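Local coordinates for protein KLLA0C04147p (PDB 5H2D) that binds ergosterol in its oxysterol-binding-related domain, the part present here, and probably transfers sterol between membranes, at residues V15-E19 with G20-G24; V43-W46 with S47-S51; G307-Y310 with D311-F315; F328-T331 with K332-T336; P342-L345 with P346-P350. All coordinates share one frame; numbering follows the deposited sequence.

Contact 1. Residues V15-E19 with G20-G24; sequences VLLEE and GSFLG
Ser-21 reaches back to the last turn of helix 7-18 and holds the carbonyl of Leu-16 twice. Its CB sits 3.2 Å from Leu-16 O, beside the hydroxyl. The first torsion sets OG beside its own backbone N (chi1 -52°), and from there OG donates to Leu-16 O at 2.6 Å, in the carbonyl plane and on a lone pair. The same OG passes Leu-16 CB at 4.0 Å and has a second polar partner in Arg-139, whose NH1 also forms a salt bridge with Glu-19 OE1. The second grip on the carbonyl is the backbone: Ser-21 N meets Leu-16 O at 3.2 Å. With Gly-20 N donating to Leu-17 O at 3.0 Å, these two backbone bonds make a Schellman motif at the C-terminal end of helix 7-18, Gly-20 taking the positive phi of 70° that turns the chain out of the helix. A type I turn from Gly-20 to Leu-23 follows at once. It brings Phe-22 back beside the helix, where Leu-17 CD2 meets the ring edge at Phe-22 CD2, 3.9 Å away. Ser-21 CB lies over the centre of one face of that ring, and Pro-134 also touches Phe-22.

Contact 2. Residues V43-W46 with S47-S51; sequences VSLW and SVLKS
Trp-46 and Lys-50, one helical turn apart, cross at about a right angle. The indole presents a face, and Lys-50 CB lies over its six-membered ring, 3.8 Å from the centroid and 20° off the normal, a CH-pi contact. Lys-50 CG stands between its backbone N and carbonyl carbon (chi1 70°), and the extended chain beyond carries CD past Trp-46 NE1 at 4.0 Å. On another side of the turn Leu-45 and Leu-49 meet obliquely, Leu-45 CG being 3.6 Å from Leu-49 CD1. Leu-45 also touches the bound ergosterol, which puts helix 45-49 beside the sterol in this domain; Phe-173 of strand 161-173 packs against both Trp-46 and Leu-49. Ser-44 is the N-cap: its OG accepts from Ser-47 N at 3.0 Å, a nearly straight bond. Ser-47 donates a second time, its OG to Ser-44 O at 2.8 Å from 19° off the carbonyl plane. Beside them Val-43 and Val-48 cross nearly perpendicularly, with Val-43 CG1 4.0 Å from Val-48 CG2.

Contact 3. Residues G307-Y310 with D311-F315; sequences GPKY and DGTRF
Phe-315 lays one ring face against the backbone of Pro-308 and Lys-309, and this is the tight side of the contact. Pro-308 CA stands over the ring centre, 3.6 Å from the centroid and 13° off the normal, a CH-pi contact. Lys-309 N covers the same face nearer the rim, 3.5 Å from Phe-315 CD1. Phe-315 CG lies between its own N and carbonyl carbon (chi1 53°), which turns the ring back over the incoming chain. Gly-307 O, 3.2 Å from Phe-315 CB, is buried here with no polar partner in the model. The two arms form a loop leading into strand 314-319, which pairs antiparallel with strand 276-281; Tyr-101 of helix 95-108 packs on both Pro-308 and Phe-315. At the more exposed turn of the loop polar groups take over. Asp-311 makes an Asx turn, OD1 accepting from Thr-313 N from above the carboxylate plane, while Thr-313 OG1 donates to the syn lone pair of the same OD1 at 2.7 Å. Lys-309 CB lies alongside this pair, 3.7 Å from Thr-313 OG1. Inside the bend a water donates to Lys-309 O and Thr-313 O, each at 2.7 Å, and accepts a weak bond from Gly-312 N.

Contact 4. Residues F328-T331 with K332-T336; sequences FNLT and KFAVT
Thr-331 OG1 is held between its backbone N and carbonyl carbon (chi1 61°), a torsion that swings the hydroxyl over the first turn of helix 332-337. There it accepts from Ala-334 N at 2.9 Å, with an N-H...O angle of 157°. Ala-334 CB closes in beside the same oxygen, 3.2 Å from Thr-331 OG1. Val-335 has CG1 anti to its backbone N (chi1 166°), leaving CG2 on the side of the incoming chain, 3.3 Å from Thr-331 O and 3.9 Å from Leu-330 CB. Leu-330 and Val-335 cross obliquely, and Ala-334 CB meets Leu-330 CB more loosely. The carbonyl of Thr-331 takes the first regular bond of the helix, from Val-335 N at 3.0 Å. Thr-331 is the N-cap, where the loop after strand 314-319 passes into a weakly bonded helix. At the far end of this turn, Thr-336 OG1 donates to Phe-333 O at 2.7 Å, in the carbonyl plane, and that oxygen also receives Thr-336 N; the hydroxyl has a further partner in Tyr-131 OH. Lys-332 NZ is hydrogen-bonded to Glu-322 O. Nearly everything that meets here is buried, so the capping hydroxyl stands in for water at an N-H that the first turn of a helix leaves without a carbonyl acceptor four residues back.

Contact 5. Residues P342-L345 with P346-P350; sequences PHLL and PWLPP
Leu-348 sits against two leucines of the preceding turn. Its CD2 meets Leu-344 CG at 4.0 Å, the two side chains crossing at about a right angle, while its other methyl, CD1, meets Leu-345 CD2 at 3.9 Å, at a slant. Leu-344 CG is anti to the backbone N (chi1 178°), a torsion that brings the branch round to Leu-348 although its CB starts off away from it. Both Leu-344 and Leu-348 also touch Glu-130 of strand 128-133, which sets this apolar group against the strand. Next outward, Pro-346 CD lies 3.5 Å from Pro-342 O, which puts the proline ring beside that carbonyl. The backbone here winds as a short 3-10 segment in the loop between helices 332-337 and 357-363. Trp-347 N donates to Leu-344 O at 2.9 Å and Leu-348 N to Leu-345 O at 3.2 Å, both three residues back, as a 3-10 turn has them. The indole of Trp-347 turns its edge to the chain: CD1 comes within 3.2 Å of His-343 O, which lies in the ring plane, as does Leu-344 O. His-426 meets the Trp-347 ring with planes at about 30°. At the polar edge a water donates to Leu-345 O at 2.7 Å and also to Leu-348 O, while His-343 ND1 is hydrogen-bonded to Asp-27.

Contact 4 is the most buried of the five and contact 3 the most exposed; contacts 1, 2 and 5 are partly buried. Contacts 2 and 4 both begin a helix with a hydroxyl N-cap, serine in one and threonine in the other, whereas contact 1 ends a helix with a glycine. Contact 3, a loop entering a strand, is held by an Asx turn and a water, and contact 5 relies on 3-10 bonds and leucine packing. Contacts 1 and 5 touch, Leu-23 and Gly-24 lying against Trp-347, while contacts 1 and 2 sit on opposite sides of the chain's centre, 47 Å apart between centres. Of the five, contact 2 reaches the sterol directly.

Contact 1. Residues V15-E19 with G20-G24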
loop_
_atom_site.group_PDB
_atom_site.type_symbol
_atom_site.label_atom_id
_atom_site.label_comp_id
_atom_site.label_asym_id
_atom_site.label_seq_id
_atom_site.Cartn_x
_atom_site.Cartn_y
_atom_site.Cartn_z
ATOM N N VAL A 15 22.696 -8.503 0.286
ATOM C CA VAL A 15 22.005 -8.768 -0.977
ATOM C C VAL A 15 21.460 -7.475 -1.566
ATOM O O VAL A 15 21.596 -7.214 -2.768
ATOM C CB VAL A 15 20.882 -9.803 -0.773
ATOM C CG1 VAL A 15 20.031 -9.918 -2.034
ATOM C CG2 VAL A 15 21.461 -11.159 -0.385
ATOM N N LEU A 16 20.837 -6.644 -0.729
ATOM C CA LEU A 16 20.251 -5.401 -1.219
ATOM C C LEU A 16 21.302 -4.507 -1.857
ATOM O O LEU A 16 21.044 -3.859 -2.878
ATOM C CB LEU A 16 19.552 -4.671 -0.076
ATOM C CG LEU A 16 18.404 -5.445 0.567
ATOM C CD1 LEU A 16 17.831 -4.674 1.745
ATOM C CD2 LEU A 16 17.317 -5.745 -0.462
ATOM N N LEU A 17 22.494 -4.445 -1.257
ATOM C CA LEU A 17 23.555 -3.614 -1.812
ATOM C C LEU A 17 24.164 -4.237 -3.063
ATOM O O LEU A 17 24.444 -3.528 -4.036
ATOM C CB LEU A 17 24.634 -3.376 -0.758
ATOM C CG LEU A 17 24.287 -2.310 0.278
ATOM C CD1 LEU A 17 25.483 -2.050 1.189
ATOM C CD2 LEU A 17 23.851 -1.031 -0.421
ATOM N N GLU A 18 24.371 -5.553 -3.066
ATOM C CA GLU A 18 24.996 -6.183 -4.222
ATOM C C GLU A 18 24.117 -6.086 -5.456
ATOM O O GLU A 18 24.631 -5.995 -6.574
ATOM C CB GLU A 18 25.329 -7.646 -3.918
ATOM C CG GLU A 18 26.230 -7.822 -2.703
ATOM C CD GLU A 18 26.668 -9.265 -2.488
ATOM O OE1 GLU A 18 27.848 -9.483 -2.132
ATOM O OE2 GLU A 18 25.834 -10.180 -2.672
ATOM N N GLU A 19 22.794 -6.101 -5.274
ATOM C CA GLU A 19 21.869 -5.986 -6.391
ATOM C C GLU A 19 21.624 -4.540 -6.813
ATOM O O GLU A 19 20.819 -4.305 -7.719
ATOM C CB GLU A 19 20.547 -6.682 -6.039
ATOM C CG GLU A 19 20.728 -8.166 -5.752
ATOM C CD GLU A 19 19.426 -8.952 -5.733
ATOM O OE1 GLU A 19 18.337 -8.332 -5.802
ATOM O OE2 GLU A 19 19.508 -10.199 -5.655
ATOM N N GLY A 20 22.292 -3.574 -6.196
ATOM C CA GLY A 20 22.198 -2.195 -6.643
ATOM C C GLY A 20 20.843 -1.580 -6.376
ATOM O O GLY A 20 20.374 -0.759 -7.170
ATOM N N SER A 21 20.221 -1.939 -5.253
ATOM C CA SER A 21 18.836 -1.547 -4.996
ATOM C C SER A 21 18.656 -0.044 -4.852
ATOM O O SER A 21 17.542 0.460 -5.030
ATOM C CB SER A 21 18.354 -2.246 -3.727
ATOM O OG SER A 21 18.588 -3.634 -3.822
ATOM N N PHE A 22 19.708 0.689 -4.514
ATOM C CA PHE A 22 19.583 2.114 -4.264
ATOM C C PHE A 22 20.222 2.952 -5.354
ATOM O O PHE A 22 20.148 4.184 -5.298
ATOM C CB PHE A 22 20.168 2.429 -2.886
ATOM C CG PHE A 22 19.616 1.536 -1.819
ATOM C CD1 PHE A 22 18.298 1.678 -1.406
ATOM C CD2 PHE A 22 20.373 0.507 -1.286
ATOM C CE1 PHE A 22 17.767 0.840 -0.452
ATOM C CE2 PHE A 22 19.841 -0.345 -0.334
ATOM C CZ PHE A 22 18.532 -0.175 0.089
ATOM N N LEU A 23 20.808 2.315 -6.364
ATOM C CA LEU A 23 21.334 3.055 -7.501
ATOM C C LEU A 23 20.223 3.845 -8.176
ATOM O O LEU A 23 19.131 3.316 -8.420
ATOM C CB LEU A 23 21.977 2.101 -8.501
ATOM C CG LEU A 23 23.137 1.287 -7.947
ATOM C CD1 LEU A 23 23.528 0.216 -8.938
ATOM C CD2 LEU A 23 24.319 2.204 -7.622
ATOM N N GLY A 24 20.510 5.107 -8.477
ATOM C CA GLY A 24 19.567 5.987 -9.137
ATOM C C GLY A 24 18.696 6.789 -8.193
ATOM O O GLY A 24 17.912 7.626 -8.656
#

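Contact 2. Residues V43-W46 with S47-S51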
loop_
_atom_site.group_PDB
_atom_site.type_symbol
_atom_site.label_atom_id
_atom_site.label_comp_id
_atom_site.label_asym_id
_atom_site.label_seq_id
_atom_site.Cartn_x
_atom_site.Cartn_y
_atom_site.Cartn_z
ATOM N N VAL A 43 -17.422 19.249 -9.145
ATOM C CA VAL A 43 -18.649 18.607 -9.605
ATOM C C VAL A 43 -19.198 17.689 -8.515
ATOM O O VAL A 43 -18.448 17.053 -7.769
ATOM C CB VAL A 43 -18.403 17.813 -10.902
ATOM C CG1 VAL A 43 -19.726 17.284 -11.459
ATOM C CG2 VAL A 43 -17.672 18.666 -11.936
ATOM N N SER A 44 -20.525 17.614 -8.421
ATOM C CA SER A 44 -21.149 16.771 -7.411
ATOM C C SER A 44 -20.951 15.291 -7.750
ATOM O O SER A 44 -21.200 14.868 -8.881
ATOM C CB SER A 44 -22.637 17.119 -7.306
ATOM O OG SER A 44 -23.464 15.980 -7.211
ATOM N N LEU A 45 -20.481 14.505 -6.775
ATOM C CA LEU A 45 -20.241 13.084 -7.033
ATOM C C LEU A 45 -21.536 12.357 -7.368
ATOM O O LEU A 45 -21.573 11.518 -8.278
ATOM C CB LEU A 45 -19.559 12.433 -5.822
ATOM C CG LEU A 45 -19.153 10.963 -6.005
ATOM C CD1 LEU A 45 -18.322 10.797 -7.268
ATOM C CD2 LEU A 45 -18.368 10.455 -4.782
ATOM N N TRP A 46 -22.607 12.654 -6.632
ATOM C CA TRP A 46 -23.896 12.057 -6.955
ATOM C C TRP A 46 -24.303 12.345 -8.399
ATOM O O TRP A 46 -24.776 11.443 -9.101
ATOM C CB TRP A 46 -24.958 12.554 -5.975
ATOM C CG TRP A 46 -26.325 12.096 -6.374
ATOM C CD1 TRP A 46 -27.329 12.866 -6.897
ATOM C CD2 TRP A 46 -26.818 10.757 -6.339
ATOM N NE1 TRP A 46 -28.429 12.084 -7.159
ATOM C CE2 TRP A 46 -28.140 10.787 -6.826
ATOM C CE3 TRP A 46 -26.278 9.537 -5.928
ATOM C CZ2 TRP A 46 -28.925 9.639 -6.925
ATOM C CZ3 TRP A 46 -27.058 8.402 -6.023
ATOM C CH2 TRP A 46 -28.370 8.463 -6.510
ATOM N N SER A 47 -24.125 13.588 -8.871
ATOM C CA SER A 47 -24.533 13.918 -10.237
ATOM C C SER A 47 -23.841 13.028 -11.254
ATOM O O SER A 47 -24.406 12.748 -12.323
ATOM C CB SER A 47 -24.258 15.397 -10.550
ATOM O OG SER A 47 -22.903 15.650 -10.899
ATOM N N VAL A 48 -22.632 12.565 -10.928
ATOM C CA VAL A 48 -21.860 11.703 -11.812
ATOM C C VAL A 48 -22.309 10.257 -11.668
ATOM O O VAL A 48 -22.573 9.565 -12.661
ATOM C CB VAL A 48 -20.357 11.857 -11.497
ATOM C CG1 VAL A 48 -19.537 10.830 -12.268
ATOM C CG2 VAL A 48 -19.878 13.270 -11.800
ATOM N N LEU A 49 -22.425 9.782 -10.429
ATOM C CA LEU A 49 -22.640 8.362 -10.187
ATOM C C LEU A 49 -24.092 7.930 -10.340
ATOM O O LEU A 49 -24.342 6.730 -10.458
ATOM C CB LEU A 49 -22.152 7.973 -8.791
ATOM C CG LEU A 49 -20.654 8.146 -8.486
ATOM C CD1 LEU A 49 -20.356 7.700 -7.064
ATOM C CD2 LEU A 49 -19.802 7.371 -9.489
ATOM N N LYS A 50 -25.052 8.861 -10.326
ATOM C CA LYS A 50 -26.453 8.446 -10.373
ATOM C C LYS A 50 -26.777 7.676 -11.647
ATOM O O LYS A 50 -27.733 6.891 -11.665
ATOM C CB LYS A 50 -27.379 9.658 -10.253
ATOM C CG LYS A 50 -27.394 10.577 -11.459
ATOM C CD LYS A 50 -28.247 11.818 -11.186
ATOM C CE LYS A 50 -28.154 12.804 -12.333
ATOM N NZ LYS A 50 -28.829 14.088 -12.026
ATOM N N SER A 51 -26.025 7.907 -12.718
ATOM C CA SER A 51 -26.253 7.253 -14.002
ATOM C C SER A 51 -25.437 5.975 -14.164
ATOM O O SER A 51 -25.436 5.388 -15.252
ATOM C CB SER A 51 -25.944 8.218 -15.155
ATOM O OG SER A 51 -24.551 8.473 -15.287
#

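Contact 3. Residues G307-Y310 with D311-F315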
loop_
_atom_site.group_PDB
_atom_site.type_symbol
_atom_site.label_atom_id
_atom_site.label_comp_id
_atom_site.label_asym_id
_atom_site.label_seq_id
_atom_site.Cartn_x
_atom_site.Cartn_y
_atom_site.Cartn_z
ATOM N N GLY A 307 8.267 5.308 24.249
ATOM C CA GLY A 307 8.371 3.925 23.851
ATOM C C GLY A 307 7.490 3.014 24.677
ATOM O O GLY A 307 6.712 3.467 25.525
ATOM N N PRO A 308 7.607 1.708 24.456
ATOM C CA PRO A 308 6.691 0.765 25.103
ATOM C C PRO A 308 6.870 0.731 26.611
ATOM O O PRO A 308 7.957 0.964 27.145
ATOM C CB PRO A 308 7.066 -0.586 24.483
ATOM C CG PRO A 308 7.874 -0.259 23.278
ATOM C CD PRO A 308 8.546 1.035 23.543
ATOM N N LYS A 309 5.777 0.419 27.291
ATOM C CA LYS A 309 5.742 0.327 28.742
ATOM C C LYS A 309 5.103 -0.996 29.130
ATOM O O LYS A 309 4.087 -1.395 28.553
ATOM C CB LYS A 309 4.951 1.493 29.360
ATOM C CG LYS A 309 5.460 2.878 29.021
ATOM C CD LYS A 309 6.845 3.136 29.595
ATOM C CE LYS A 309 7.251 4.589 29.390
ATOM N NZ LYS A 309 8.559 4.931 30.029
ATOM N N TYR A 310 5.695 -1.684 30.104
ATOM C CA TYR A 310 5.159 -2.958 30.562
ATOM C C TYR A 310 4.351 -2.846 31.849
ATOM O O TYR A 310 3.791 -3.850 32.303
ATOM C CB TYR A 310 6.296 -3.973 30.745
ATOM C CG TYR A 310 6.680 -4.693 29.461
ATOM C CD1 TYR A 310 7.514 -4.089 28.523
ATOM C CD2 TYR A 310 6.196 -5.966 29.190
ATOM C CE1 TYR A 310 7.863 -4.738 27.349
ATOM C CE2 TYR A 310 6.533 -6.623 28.010
ATOM C CZ TYR A 310 7.369 -6.001 27.103
ATOM O OH TYR A 310 7.724 -6.643 25.937
ATOM N N ASP A 311 4.249 -1.656 32.429
ATOM C CA ASP A 311 3.568 -1.491 33.709
ATOM C C ASP A 311 2.083 -1.180 33.566
ATOM O O ASP A 311 1.410 -0.967 34.580
ATOM C CB ASP A 311 4.252 -0.398 34.541
ATOM C CG ASP A 311 4.274 0.956 33.849
ATOM O OD1 ASP A 311 3.577 1.135 32.824
ATOM O OD2 ASP A 311 4.990 1.859 34.341
ATOM N N GLY A 312 1.553 -1.146 32.339
ATOM C CA GLY A 312 0.146 -0.871 32.143
ATOM C C GLY A 312 -0.201 0.580 31.891
ATOM O O GLY A 312 -1.374 0.883 31.646
ATOM N N THR A 313 0.770 1.487 31.948
ATOM C CA THR A 313 0.497 2.859 31.555
ATOM C C THR A 313 0.473 2.961 30.030
ATOM O O THR A 313 1.021 2.117 29.320
ATOM C CB THR A 313 1.538 3.822 32.129
ATOM O OG1 THR A 313 2.838 3.480 31.638
ATOM C CG2 THR A 313 1.542 3.764 33.658
ATOM N N ARG A 314 -0.189 4.000 29.532
ATOM C CA ARG A 314 -0.345 4.162 28.092
ATOM C C ARG A 314 0.898 4.785 27.472
ATOM O O ARG A 314 1.583 5.607 28.085
ATOM C CB ARG A 314 -1.566 5.027 27.774
ATOM C CG ARG A 314 -2.892 4.381 28.130
ATOM C CD ARG A 314 -4.052 5.030 27.381
ATOM N NE ARG A 314 -4.164 6.462 27.652
ATOM C CZ ARG A 314 -3.720 7.416 26.839
ATOM N NH1 ARG A 314 -3.868 8.693 27.169
ATOM N NH2 ARG A 314 -3.132 7.098 25.693
ATOM N N PHE A 315 1.182 4.394 26.228
ATOM C CA PHE A 315 2.283 4.990 25.487
ATOM C C PHE A 315 1.858 5.207 24.043
ATOM O O PHE A 315 1.096 4.410 23.489
ATOM C CB PHE A 315 3.549 4.123 25.544
ATOM C CG PHE A 315 3.336 2.693 25.127
ATOM C CD1 PHE A 315 2.830 1.762 26.026
ATOM C CD2 PHE A 315 3.667 2.273 23.850
ATOM C CE1 PHE A 315 2.643 0.441 25.660
ATOM C CE2 PHE A 315 3.485 0.951 23.473
ATOM C CZ PHE A 315 2.968 0.032 24.375
HETATM O O HOH W 1 1.813 -0.412 29.544
#

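Contact 4. Residues F328-T331 with K332-T336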
loop_
_atom_site.group_PDB
_atom_site.type_symbol
_atom_site.label_atom_id
_atom_site.label_comp_id
_atom_site.label_asym_id
_atom_site.label_seq_id
_atom_site.Cartn_x
_atom_site.Cartn_y
_atom_site.Cartn_z
ATOM N N PHE A 328 -4.482 17.888 -5.613
ATOM C CA PHE A 328 -5.064 16.554 -5.485
ATOM C C PHE A 328 -5.044 16.060 -4.045
ATOM O O PHE A 328 -5.317 14.877 -3.794
ATOM C CB PHE A 328 -4.355 15.540 -6.394
ATOM C CG PHE A 328 -4.080 16.062 -7.786
ATOM C CD1 PHE A 328 -5.080 16.087 -8.734
ATOM C CD2 PHE A 328 -2.821 16.520 -8.132
ATOM C CE1 PHE A 328 -4.831 16.568 -9.999
ATOM C CE2 PHE A 328 -2.568 17.008 -9.403
ATOM C CZ PHE A 328 -3.580 17.028 -10.333
ATOM N N ASN A 329 -4.739 16.935 -3.082
ATOM C CA ASN A 329 -4.752 16.585 -1.664
ATOM C C ASN A 329 -3.763 15.474 -1.344
ATOM O O ASN A 329 -3.965 14.693 -0.410
ATOM C CB ASN A 329 -6.162 16.208 -1.194
ATOM C CG ASN A 329 -7.061 17.412 -1.052
ATOM O OD1 ASN A 329 -6.590 18.549 -1.053
ATOM N ND2 ASN A 329 -8.355 17.176 -0.909
ATOM N N LEU A 330 -2.680 15.392 -2.107
ATOM C CA LEU A 330 -1.691 14.358 -1.855
ATOM C C LEU A 330 -0.985 14.591 -0.527
ATOM O O LEU A 330 -0.849 15.727 -0.058
ATOM C CB LEU A 330 -0.658 14.327 -2.972
ATOM C CG LEU A 330 -1.156 13.978 -4.371
ATOM C CD1 LEU A 330 0.047 13.801 -5.286
ATOM C CD2 LEU A 330 -2.022 12.709 -4.356
ATOM N N THR A 331 -0.530 13.500 0.081
ATOM C CA THR A 331 0.365 13.577 1.229
ATOM C C THR A 331 1.788 13.892 0.774
ATOM O O THR A 331 2.144 13.731 -0.393
ATOM C CB THR A 331 0.397 12.257 2.000
ATOM O OG1 THR A 331 0.872 11.216 1.134
ATOM C CG2 THR A 331 -0.989 11.896 2.554
ATOM N N LYS A 332 2.623 14.311 1.728
ATOM C CA LYS A 332 4.045 14.473 1.431
ATOM C C LYS A 332 4.629 13.187 0.865
ATOM O O LYS A 332 5.365 13.204 -0.131
ATOM C CB LYS A 332 4.819 14.869 2.692
ATOM C CG LYS A 332 4.666 16.304 3.149
ATOM C CD LYS A 332 5.897 16.705 3.999
ATOM C CE LYS A 332 5.537 17.112 5.422
ATOM N NZ LYS A 332 5.083 15.962 6.257
ATOM N N PHE A 333 4.319 12.053 1.503
ATOM C CA PHE A 333 4.871 10.788 1.038
ATOM C C PHE A 333 4.394 10.483 -0.375
ATOM O O PHE A 333 5.185 10.065 -1.227
ATOM C CB PHE A 333 4.488 9.656 1.989
ATOM C CG PHE A 333 5.125 8.338 1.648
ATOM C CD1 PHE A 333 6.452 8.078 1.981
ATOM C CD2 PHE A 333 4.392 7.334 1.021
ATOM C CE1 PHE A 333 7.031 6.866 1.675
ATOM C CE2 PHE A 333 4.976 6.125 0.710
ATOM C CZ PHE A 333 6.289 5.880 1.049
ATOM N N ALA A 334 3.103 10.696 -0.644
ATOM C CA ALA A 334 2.594 10.393 -1.975
ATOM C C ALA A 334 3.249 11.265 -3.033
ATOM O O ALA A 334 3.466 10.810 -4.156
ATOM C CB ALA A 334 1.069 10.547 -2.018
ATOM N N VAL A 335 3.579 12.516 -2.691
ATOM C CA VAL A 335 4.266 13.392 -3.635
ATOM C C VAL A 335 5.600 12.805 -4.079
ATOM O O VAL A 335 6.047 13.046 -5.215
ATOM C CB VAL A 335 4.427 14.794 -3.010
ATOM C CG1 VAL A 335 5.432 15.638 -3.816
ATOM C CG2 VAL A 335 3.086 15.511 -2.990
ATOM N N THR A 336 6.245 11.990 -3.230
ATOM C CA THR A 336 7.545 11.442 -3.623
ATOM C C THR A 336 7.444 10.324 -4.659
ATOM O O THR A 336 8.453 9.999 -5.298
ATOM C CB THR A 336 8.329 10.897 -2.417
ATOM O OG1 THR A 336 7.756 9.656 -1.962
ATOM C CG2 THR A 336 8.389 11.913 -1.280
#

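Contact 5. Residues P342-L345 with P346-P350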
loop_
_atom_site.group_PDB
_atom_site.type_symbol
_atom_site.label_atom_id
_atom_site.label_comp_id
_atom_site.label_asym_id
_atom_site.label_seq_id
_atom_site.Cartn_x
_atom_site.Cartn_y
_atom_site.Cartn_z
ATOM N N PRO A 342 15.705 12.991 -11.885
ATOM C CA PRO A 342 16.647 12.996 -13.023
ATOM C C PRO A 342 17.648 11.851 -13.020
ATOM O O PRO A 342 17.915 11.278 -14.083
ATOM C CB PRO A 342 17.361 14.352 -12.879
ATOM C CG PRO A 342 16.487 15.188 -12.012
ATOM C CD PRO A 342 15.653 14.268 -11.157
ATOM N N HIS A 343 18.242 11.521 -11.869
ATOM C CA HIS A 343 19.199 10.422 -11.801
ATOM C C HIS A 343 18.539 9.055 -11.792
ATOM O O HIS A 343 19.230 8.054 -11.998
ATOM C CB HIS A 343 20.093 10.557 -10.565
ATOM C CG HIS A 343 21.070 11.683 -10.655
ATOM N ND1 HIS A 343 20.860 12.902 -10.048
ATOM C CD2 HIS A 343 22.256 11.783 -11.301
ATOM C CE1 HIS A 343 21.879 13.702 -10.305
ATOM N NE2 HIS A 343 22.741 13.047 -11.065
ATOM N N LEU A 344 17.225 8.992 -11.565
ATOM C CA LEU A 344 16.515 7.722 -11.551
ATOM C C LEU A 344 16.098 7.275 -12.948
ATOM O O LEU A 344 16.202 6.086 -13.275
ATOM C CB LEU A 344 15.284 7.842 -10.644
ATOM C CG LEU A 344 14.425 6.587 -10.566
ATOM C CD1 LEU A 344 15.214 5.429 -10.004
ATOM C CD2 LEU A 344 13.197 6.855 -9.716
ATOM N N LEU A 345 15.643 8.212 -13.782
ATOM C CA LEU A 345 15.066 7.850 -15.074
ATOM C C LEU A 345 15.922 6.891 -15.901
ATOM O O LEU A 345 15.348 5.955 -16.485
ATOM C CB LEU A 345 14.757 9.121 -15.884
ATOM C CG LEU A 345 13.695 10.047 -15.289
ATOM C CD1 LEU A 345 13.525 11.303 -16.140
ATOM C CD2 LEU A 345 12.372 9.308 -15.169
ATOM N N PRO A 346 17.247 7.045 -16.004
ATOM C CA PRO A 346 18.014 6.128 -16.868
ATOM C C PRO A 346 17.987 4.678 -16.408
ATOM O O PRO A 346 18.229 3.784 -17.231
ATOM C CB PRO A 346 19.438 6.702 -16.822
ATOM C CG PRO A 346 19.262 8.139 -16.406
ATOM C CD PRO A 346 18.104 8.093 -15.424
ATOM N N TRP A 347 17.667 4.420 -15.134
ATOM C CA TRP A 347 17.623 3.068 -14.596
ATOM C C TRP A 347 16.306 2.352 -14.867
ATOM O O TRP A 347 16.262 1.121 -14.805
ATOM C CB TRP A 347 17.846 3.097 -13.079
ATOM C CG TRP A 347 19.199 3.605 -12.688
ATOM C CD1 TRP A 347 19.541 4.896 -12.380
ATOM C CD2 TRP A 347 20.402 2.834 -12.589
ATOM N NE1 TRP A 347 20.890 4.968 -12.093
ATOM C CE2 TRP A 347 21.436 3.719 -12.212
ATOM C CE3 TRP A 347 20.704 1.482 -12.785
ATOM C CZ2 TRP A 347 22.755 3.291 -12.024
ATOM C CZ3 TRP A 347 22.012 1.058 -12.593
ATOM C CH2 TRP A 347 23.019 1.963 -12.214
ATOM N N LEU A 348 15.247 3.088 -15.156
ATOM C CA LEU A 348 13.922 2.490 -15.137
ATOM C C LEU A 348 13.658 1.608 -16.353
ATOM O O LEU A 348 14.127 1.895 -17.462
ATOM C CB LEU A 348 12.858 3.581 -15.091
ATOM C CG LEU A 348 12.883 4.494 -13.868
ATOM C CD1 LEU A 348 11.877 5.619 -14.060
ATOM C CD2 LEU A 348 12.586 3.712 -12.583
ATOM N N PRO A 349 12.852 0.570 -16.182
ATOM C CA PRO A 349 12.291 -0.138 -17.333
ATOM C C PRO A 349 11.285 0.747 -18.032
ATOM O O PRO A 349 10.744 1.672 -17.408
ATOM C CB PRO A 349 11.603 -1.352 -16.691
ATOM C CG PRO A 349 11.185 -0.848 -15.327
ATOM C CD PRO A 349 12.239 0.152 -14.906
ATOM N N PRO A 350 10.982 0.488 -19.309
ATOM C CA PRO A 350 9.979 1.309 -20.006
ATOM C C PRO A 350 8.592 1.207 -19.409
ATOM O O PRO A 350 7.726 2.004 -19.779
ATOM C CB PRO A 350 9.995 0.762 -21.442
ATOM C CG PRO A 350 11.209 -0.086 -21.539
ATOM C CD PRO A 350 11.602 -0.523 -20.179
HETATM O O HOH W 2 15.120 4.220 -18.548
#